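Long-range contact in necrotic enteritis toxin B (Clostridium perfringens, PDB 4I0N), which is a pore-forming toxin with the alpha-hemolysin fold, which probably assembles into oligomeric beta-barrel pores in target cell membranes: residues A[187-198]-A[250-261]. Numbering follows the deposited sequence.
Sequences IYGNQLFMKSRL and YILNWETTQWRG. With EDO (1,2-ethanediol), chain G.
Tyr250 and Phe193 meet edge to face: the rim of the phenylalanine, led by CD2, points at the tyrosine face with the planes at 89° and the centroids 5.6 Å apart. Leu192 CB lies over the tyrosine ring in a CH-pi contact, 4.2 Å from its centroid. Next along the loop, Met194 bends at its last torsion (chi3 -71°), which brings CE against both Leu252 CD2, at 3.8 Å, and Trp259 CB. The same methyl lies against Trp259 O, a buried carbonyl oxygen without a polar partner. The principle here is that an irregular loop can be tied to a hairpin by its own backbone carbonyls and amides. Tyr250 OH, at the ring's far end, donates to Asn190 O (2.7 Å), whose side chain closes an Asx turn onto Leu192 N. Gly261 N gives a nearly straight bond to Tyr188 O at 2.8 Å, and Gly261 O accepts from Asn190 N, making a single bridge at Gly189. Farther on, Trp259 N reaches Arg197 O at 2.9 Å. At the outer edge Arg260 NH2 approaches Ile187 O from above the carbonyl plane (3.0 Å), while its NH1 bonds Tyr184 OH; a water joins Ile187 O to Glu255 and Gln258. The 187-198 loop thus packs on the hairpin of strands 236-255 and 258-279, with strand 76-92 adding Trp81 and Met79 beside Phe193.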
loop_
_atom_site.group_PDB
_atom_site.type_symbol
_atom_site.label_atom_id
_atom_site.label_comp_id
_atom_site.label_asym_id
_atom_site.label_seq_id
_atom_site.Cartn_x
_atom_site.Cartn_y
_atom_site.Cartn_z
ATOM N N ILE A 187 15.304 -28.778 -15.506
ATOM C CA ILE A 187 14.205 -29.492 -16.149
ATOM C C ILE A 187 12.871 -28.740 -15.992
ATOM O O ILE A 187 12.228 -28.430 -16.989
ATOM C CB ILE A 187 14.073 -30.934 -15.626
ATOM C CG1 ILE A 187 15.415 -31.677 -15.757
ATOM C CG2 ILE A 187 12.964 -31.683 -16.361
ATOM C CD1 ILE A 187 15.433 -33.055 -15.082
ATOM N N TYR A 188 12.482 -28.428 -14.750
ATOM C CA TYR A 188 11.142 -27.857 -14.467
ATOM C C TYR A 188 11.025 -26.343 -14.584
ATOM O O TYR A 188 9.920 -25.796 -14.477
ATOM C CB TYR A 188 10.653 -28.315 -13.092
ATOM C CG TYR A 188 10.809 -29.810 -12.923
ATOM C CD1 TYR A 188 10.016 -30.695 -13.648
ATOM C CD2 TYR A 188 11.789 -30.335 -12.076
ATOM C CE1 TYR A 188 10.174 -32.083 -13.517
ATOM C CE2 TYR A 188 11.953 -31.718 -11.939
ATOM C CZ TYR A 188 11.136 -32.579 -12.658
ATOM O OH TYR A 188 11.295 -33.942 -12.527
ATOM N N GLY A 189 12.152 -25.667 -14.806
ATOM C CA GLY A 189 12.157 -24.209 -14.943
ATOM C C GLY A 189 11.869 -23.603 -13.586
ATOM O O GLY A 189 12.363 -24.091 -12.571
ATOM N N ASN A 190 11.066 -22.538 -13.577
ATOM C CA ASN A 190 10.637 -21.916 -12.336
ATOM C C ASN A 190 9.362 -22.602 -11.845
ATOM O O ASN A 190 8.347 -22.590 -12.528
ATOM C CB ASN A 190 10.373 -20.413 -12.531
ATOM C CG ASN A 190 10.193 -19.690 -11.212
ATOM O OD1 ASN A 190 9.814 -20.306 -10.203
ATOM N ND2 ASN A 190 10.511 -18.394 -11.186
ATOM N N GLN A 191 9.432 -23.209 -10.666
ATOM C CA GLN A 191 8.298 -23.966 -10.133
ATOM C C GLN A 191 7.347 -23.124 -9.277
ATOM O O GLN A 191 6.444 -23.667 -8.638
ATOM C CB GLN A 191 8.828 -25.183 -9.352
ATOM C CG GLN A 191 9.443 -26.236 -10.267
ATOM C CD GLN A 191 10.306 -27.198 -9.510
ATOM O OE1 GLN A 191 9.857 -28.290 -9.131
ATOM N NE2 GLN A 191 11.545 -26.799 -9.249
ATOM N N LEU A 192 7.566 -21.809 -9.264
ATOM C CA LEU A 192 6.803 -20.837 -8.451
ATOM C C LEU A 192 5.374 -21.244 -8.047
ATOM O O LEU A 192 5.094 -21.411 -6.855
ATOM C CB LEU A 192 6.802 -19.474 -9.160
ATOM C CG LEU A 192 6.415 -18.202 -8.409
ATOM C CD1 LEU A 192 7.265 -18.019 -7.181
ATOM C CD2 LEU A 192 6.550 -17.005 -9.354
ATOM N N PHE A 193 4.468 -21.389 -9.017
ATOM C CA PHE A 193 3.083 -21.753 -8.691
ATOM C C PHE A 193 2.650 -23.024 -9.390
ATOM O O PHE A 193 1.469 -23.217 -9.671
ATOM C CB PHE A 193 2.095 -20.616 -9.021
ATOM C CG PHE A 193 2.475 -19.272 -8.428
ATOM C CD1 PHE A 193 2.506 -19.083 -7.047
ATOM C CD2 PHE A 193 2.756 -18.189 -9.267
ATOM C CE1 PHE A 193 2.833 -17.840 -6.506
ATOM C CE2 PHE A 193 3.094 -16.947 -8.738
ATOM C CZ PHE A 193 3.133 -16.774 -7.348
ATOM N N MET A 194 3.611 -23.904 -9.633
ATOM C CA MET A 194 3.354 -25.185 -10.306
ATOM C C MET A 194 2.777 -26.205 -9.326
ATOM O O MET A 194 3.438 -26.582 -8.347
ATOM C CB MET A 194 4.657 -25.692 -10.934
ATOM C CG MET A 194 4.521 -27.007 -11.725
ATOM S SD MET A 194 6.116 -27.715 -12.197
ATOM C CE MET A 194 6.659 -26.548 -13.460
ATOM N N LYS A 195 1.547 -26.644 -9.572
ATOM C CA LYS A 195 0.876 -27.605 -8.673
ATOM C C LYS A 195 1.496 -29.002 -8.769
ATOM O O LYS A 195 1.774 -29.640 -7.741
ATOM C CB LYS A 195 -0.630 -27.633 -8.962
ATOM C CG LYS A 195 -1.486 -28.446 -8.003
ATOM C CD LYS A 195 -2.955 -28.214 -8.334
ATOM C CE LYS A 195 -3.874 -29.033 -7.442
ATOM N NZ LYS A 195 -5.296 -28.587 -7.600
ATOM N N SER A 196 1.742 -29.462 -9.999
ATOM C CA SER A 196 2.361 -30.773 -10.243
ATOM C C SER A 196 3.379 -30.733 -11.379
ATOM O O SER A 196 3.144 -30.111 -12.408
ATOM C CB SER A 196 1.292 -31.834 -10.565
ATOM O OG SER A 196 1.889 -33.084 -10.852
ATOM N N ARG A 197 4.506 -31.422 -11.196
ATOM C CA ARG A 197 5.496 -31.572 -12.262
ATOM C C ARG A 197 4.999 -32.490 -13.379
ATOM O O ARG A 197 5.388 -32.339 -14.540
ATOM C CB ARG A 197 6.794 -32.136 -11.701
ATOM C CG ARG A 197 7.549 -31.172 -10.818
ATOM C CD ARG A 197 8.640 -31.945 -10.096
ATOM N NE ARG A 197 9.567 -31.061 -9.408
ATOM C CZ ARG A 197 10.632 -31.489 -8.740
ATOM N NH1 ARG A 197 10.888 -32.796 -8.675
ATOM N NH2 ARG A 197 11.434 -30.618 -8.145
ATOM N N LEU A 198 4.122 -33.420 -13.021
ATOM C CA LEU A 198 3.783 -34.530 -13.908
ATOM C C LEU A 198 2.326 -34.561 -14.350
ATOM O O LEU A 198 2.010 -35.128 -15.412
ATOM C CB LEU A 198 4.149 -35.866 -13.250
ATOM C CG LEU A 198 5.583 -36.057 -12.731
ATOM C CD1 LEU A 198 5.695 -37.435 -12.076
ATOM C CD2 LEU A 198 6.621 -35.904 -13.828
ATOM N N TYR A 250 2.949 -15.951 -14.888
ATOM C CA TYR A 250 3.565 -17.252 -14.621
ATOM C C TYR A 250 3.002 -18.304 -15.586
ATOM O O TYR A 250 1.790 -18.592 -15.598
ATOM C CB TYR A 250 3.364 -17.661 -13.164
ATOM C CG TYR A 250 4.002 -19.015 -12.878
ATOM C CD1 TYR A 250 5.384 -19.184 -12.930
ATOM C CD2 TYR A 250 3.209 -20.136 -12.604
ATOM C CE1 TYR A 250 5.967 -20.451 -12.705
ATOM C CE2 TYR A 250 3.782 -21.383 -12.367
ATOM C CZ TYR A 250 5.152 -21.537 -12.430
ATOM O OH TYR A 250 5.696 -22.778 -12.179
ATOM N N ILE A 251 3.883 -18.828 -16.437
ATOM C CA ILE A 251 3.473 -19.602 -17.610
ATOM C C ILE A 251 3.966 -21.045 -17.483
ATOM O O ILE A 251 5.127 -21.285 -17.126
ATOM C CB ILE A 251 4.052 -18.972 -18.905
ATOM C CG1 ILE A 251 3.483 -17.567 -19.120
ATOM C CG2 ILE A 251 3.756 -19.846 -20.127
ATOM C CD1 ILE A 251 4.412 -16.641 -19.958
ATOM N N LEU A 252 3.072 -21.989 -17.780
ATOM C CA LEU A 252 3.395 -23.416 -17.791
ATOM C C LEU A 252 3.308 -23.944 -19.213
ATOM O O LEU A 252 2.329 -23.673 -19.922
ATOM C CB LEU A 252 2.406 -24.215 -16.935
ATOM C CG LEU A 252 2.455 -23.980 -15.424
ATOM C CD1 LEU A 252 1.288 -24.689 -14.730
ATOM C CD2 LEU A 252 3.812 -24.376 -14.845
ATOM N N ASN A 253 4.352 -24.656 -19.624
ATOM C CA ASN A 253 4.383 -25.372 -20.905
ATOM C C ASN A 253 4.703 -26.847 -20.674
ATOM O O ASN A 253 5.674 -27.196 -19.988
ATOM C CB ASN A 253 5.443 -24.781 -21.848
ATOM C CG ASN A 253 5.086 -23.405 -22.363
ATOM O OD1 ASN A 253 4.294 -23.267 -23.291
ATOM N ND2 ASN A 253 5.702 -22.376 -21.793
ATOM N N TRP A 254 3.895 -27.725 -21.264
ATOM C CA TRP A 254 4.146 -29.153 -21.165
ATOM C C TRP A 254 5.282 -29.556 -22.102
ATOM O O TRP A 254 5.237 -29.267 -23.306
ATOM C CB TRP A 254 2.876 -29.955 -21.490
ATOM C CG TRP A 254 3.094 -31.442 -21.440
ATOM C CD1 TRP A 254 3.190 -32.290 -22.511
ATOM C CD2 TRP A 254 3.271 -32.254 -20.269
ATOM N NE1 TRP A 254 3.400 -33.573 -22.077
ATOM C CE2 TRP A 254 3.457 -33.583 -20.710
ATOM C CE3 TRP A 254 3.293 -31.988 -18.890
ATOM C CZ2 TRP A 254 3.649 -34.646 -19.823
ATOM C CZ3 TRP A 254 3.481 -33.045 -18.009
ATOM C CH2 TRP A 254 3.660 -34.359 -18.482
ATOM N N GLU A 255 6.293 -30.222 -21.548
ATOM C CA GLU A 255 7.465 -30.636 -22.328
ATOM C C GLU A 255 7.644 -32.146 -22.345
ATOM O O GLU A 255 8.557 -32.705 -21.719
ATOM C CB GLU A 255 8.722 -29.921 -21.842
ATOM C CG GLU A 255 8.613 -28.418 -21.986
ATOM C CD GLU A 255 9.939 -27.711 -21.936
ATOM O OE1 GLU A 255 10.934 -28.305 -21.440
ATOM O OE2 GLU A 255 9.980 -26.541 -22.374
ATOM N N THR A 256 6.742 -32.786 -23.083
ATOM C CA THR A 256 6.725 -34.235 -23.322
ATOM C C THR A 256 6.510 -35.092 -22.074
ATOM O O THR A 256 5.575 -35.886 -22.029
ATOM C CB THR A 256 7.951 -34.708 -24.123
ATOM O OG1 THR A 256 8.150 -33.821 -25.227
ATOM C CG2 THR A 256 7.744 -36.140 -24.641
ATOM N N THR A 257 7.367 -34.928 -21.070
ATOM C CA THR A 257 7.312 -35.783 -19.890
ATOM C C THR A 257 7.058 -35.043 -18.578
ATOM O O THR A 257 6.787 -35.674 -17.550
ATOM C CB THR A 257 8.582 -36.643 -19.796
ATOM O OG1 THR A 257 9.728 -35.812 -20.019
ATOM C CG2 THR A 257 8.541 -37.734 -20.864
ATOM N N GLN A 258 7.122 -33.706 -18.623
ATOM C CA GLN A 258 6.890 -32.873 -17.446
ATOM C C GLN A 258 6.520 -31.447 -17.819
ATOM O O GLN A 258 6.717 -31.010 -18.954
ATOM C CB GLN A 258 8.111 -32.857 -16.495
ATOM C CG GLN A 258 9.381 -32.255 -17.085
ATOM C CD GLN A 258 10.110 -33.205 -18.014
ATOM O OE1 GLN A 258 10.199 -34.407 -17.753
ATOM N NE2 GLN A 258 10.627 -32.672 -19.110
ATOM N N TRP A 259 5.981 -30.743 -16.831
ATOM C CA TRP A 259 5.739 -29.326 -16.918
ATOM C C TRP A 259 7.009 -28.503 -16.713
ATOM O O TRP A 259 7.858 -28.844 -15.886
ATOM C CB TRP A 259 4.716 -28.926 -15.856
ATOM C CG TRP A 259 3.334 -29.347 -16.200
ATOM C CD1 TRP A 259 2.615 -30.370 -15.644
ATOM C CD2 TRP A 259 2.501 -28.756 -17.194
ATOM N NE1 TRP A 259 1.357 -30.430 -16.228
ATOM C CE2 TRP A 259 1.270 -29.464 -17.192
ATOM C CE3 TRP A 259 2.669 -27.692 -18.094
ATOM C CZ2 TRP A 259 0.207 -29.132 -18.058
ATOM C CZ3 TRP A 259 1.623 -27.363 -18.948
ATOM C CH2 TRP A 259 0.407 -28.090 -18.929
ATOM N N ARG A 260 7.105 -27.398 -17.447
ATOM C CA ARG A 260 8.171 -26.407 -17.251
ATOM C C ARG A 260 7.543 -25.026 -17.010
ATOM O O ARG A 260 6.661 -24.587 -17.778
ATOM C CB ARG A 260 9.084 -26.352 -18.482
ATOM C CG ARG A 260 10.253 -25.384 -18.372
ATOM C CD ARG A 260 11.211 -25.633 -19.525
ATOM N NE ARG A 260 12.337 -24.723 -19.557
ATOM C CZ ARG A 260 13.486 -24.936 -18.924
ATOM N NH1 ARG A 260 14.472 -24.052 -19.029
ATOM N NH2 ARG A 260 13.648 -26.020 -18.193
ATOM N N GLY A 261 8.006 -24.336 -15.968
ATOM C CA GLY A 261 7.421 -23.007 -15.632
ATOM C C GLY A 261 8.370 -21.877 -15.971
ATOM O O GLY A 261 9.586 -22.047 -15.909
HETATM C C1 EDO G . -0.161 -34.306 -19.387
HETATM O O1 EDO G . -0.283 -34.531 -17.978
HETATM C C2 EDO G . -1.459 -33.718 -19.930
HETATM O O2 EDO G . -1.346 -32.295 -20.070
HETATM O O HOH W 1 11.324 -29.791 -19.078
HETATM O O HOH W 2 10.667 -35.570 -15.488
#